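Local coordinates for type IV pilin protein (Neisseria meningitidis, PDB 5V0M), which is a non-core minor pilin, probably incorporated in small numbers into the type IV pili with which the bacterium adheres, at residues E11-T14 with T15-N19. Sequence-based numbering, arbitrary orientation.
Sequences EVRT and TLLHN
Thr14 and His18 are neighbours one turn apart on the long N-terminal helix 3-30 of the type IV pilin fold, the helix that packs across the four-stranded antiparallel sheet. Four consecutive i to i+4 backbone hydrogen bonds carry this part of it. Thr15 N reaches Glu11 O at 3.0 Å, and Leu16 N reaches Val12 O at 2.9 Å. Leu17 N to Arg13 O and His18 N to Thr14 O continue the series, all with N-H...O angles of 160° or more. The hydroxyl of Thr15 stands beside its own backbone N (chi1 -58°), which brings OG1 within 3.3 Å of Glu11 O. Thr15 OG1 accepts a hydrogen bond from Asn44 ND2, joining the helix flank to the loop around Asn44, while Asn19 OD1 takes Lys42 N farther along.

Val12 and Leu16 are buried against the sheet: Val12 touches Ala63 and Val77, Leu16 touches Leu61, Val77 and Leu79. The branch point of Leu16 also makes a van der Waals contact with the carbonyl of the previous turn, CG 3.4 Å from Val12 O. Leu17, next in the chain, reaches the same strand, 76-80, at Leu79. The aliphatic start of Arg13 leans on Leu17, its CG meeting Leu17 CD1 at 3.9 Å, and Arg13 also touches Phe97.

His18 is exposed. Its ring has one face over the carbonyl of Thr14, whose oxygen sits 3.4 Å above the ring plane, displaced from the ring centre to the CG side, while also accepting the backbone N-H of His18. The methyl of Thr14, turned anti to the backbone N, covers the same face as the carbonyl oxygen, with CG2 lying over His18 NE2 at 3.5 Å.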
# COMPACT_ATOMS: atom_id res chain seq x y z
N GLU A 11 3.21 -1.82 9.94
CA GLU A 11 1.87 -1.25 9.99
C GLU A 11 1.35 -0.92 8.60
O GLU A 11 0.14 -1.05 8.35
CB GLU A 11 1.85 -0.04 10.92
CG GLU A 11 2.00 -0.50 12.38
CD GLU A 11 2.19 0.64 13.37
OE1 GLU A 11 2.38 1.80 12.94
OE2 GLU A 11 2.16 0.37 14.60
N VAL A 12 2.21 -0.46 7.68
CA VAL A 12 1.69 -0.13 6.35
C VAL A 12 1.33 -1.40 5.60
O VAL A 12 0.42 -1.40 4.75
CB VAL A 12 2.65 0.77 5.56
CG1 VAL A 12 3.80 -0.01 4.98
CG2 VAL A 12 1.89 1.47 4.44
N ARG A 13 1.98 -2.52 5.92
CA ARG A 13 1.51 -3.80 5.38
C ARG A 13 0.04 -4.00 5.72
O ARG A 13 -0.76 -4.36 4.87
CB ARG A 13 2.37 -4.95 5.91
CG ARG A 13 1.89 -6.32 5.54
CD ARG A 13 2.70 -7.39 6.30
NE ARG A 13 4.11 -7.42 5.92
CZ ARG A 13 4.62 -8.24 5.00
NH1 ARG A 13 3.85 -9.11 4.36
NH2 ARG A 13 5.92 -8.19 4.72
N THR A 14 -0.32 -3.74 6.98
CA THR A 14 -1.70 -3.91 7.42
C THR A 14 -2.64 -2.94 6.71
O THR A 14 -3.73 -3.31 6.28
CB THR A 14 -1.76 -3.76 8.94
OG1 THR A 14 -0.97 -4.80 9.52
CG2 THR A 14 -3.19 -3.86 9.43
N THR A 15 -2.23 -1.68 6.58
CA THR A 15 -3.06 -0.70 5.87
C THR A 15 -3.34 -1.15 4.44
O THR A 15 -4.46 -1.04 3.95
CB THR A 15 -2.33 0.65 5.85
OG1 THR A 15 -2.04 1.10 7.18
CG2 THR A 15 -3.18 1.69 5.15
N LEU A 16 -2.31 -1.62 3.75
CA LEU A 16 -2.49 -2.08 2.38
C LEU A 16 -3.42 -3.29 2.33
O LEU A 16 -4.32 -3.35 1.49
CB LEU A 16 -1.16 -2.40 1.71
CG LEU A 16 -0.29 -1.19 1.44
CD1 LEU A 16 1.15 -1.60 1.16
CD2 LEU A 16 -0.82 -0.40 0.30
N LEU A 17 -3.22 -4.26 3.24
CA LEU A 17 -4.06 -5.45 3.21
C LEU A 17 -5.52 -5.08 3.44
O LEU A 17 -6.41 -5.63 2.79
CB LEU A 17 -3.58 -6.48 4.24
CG LEU A 17 -2.23 -7.09 3.87
CD1 LEU A 17 -1.63 -7.83 5.08
CD2 LEU A 17 -2.32 -8.03 2.67
N HIS A 18 -5.79 -4.14 4.36
CA HIS A 18 -7.16 -3.72 4.60
C HIS A 18 -7.77 -3.09 3.35
O HIS A 18 -8.93 -3.36 2.99
CB HIS A 18 -7.22 -2.74 5.76
CG HIS A 18 -7.02 -3.39 7.10
ND1 HIS A 18 -7.08 -4.76 7.28
CD2 HIS A 18 -6.77 -2.86 8.32
CE1 HIS A 18 -6.86 -5.04 8.55
NE2 HIS A 18 -6.68 -3.91 9.20
N ASN A 19 -7.01 -2.23 2.67
CA ASN A 19 -7.49 -1.63 1.43
C ASN A 19 -7.77 -2.71 0.40
O ASN A 19 -8.78 -2.66 -0.31
CB ASN A 19 -6.50 -0.59 0.89
CG ASN A 19 -6.65 0.75 1.55
OD1 ASN A 19 -7.71 1.36 1.52
ND2 ASN A 19 -5.58 1.23 2.17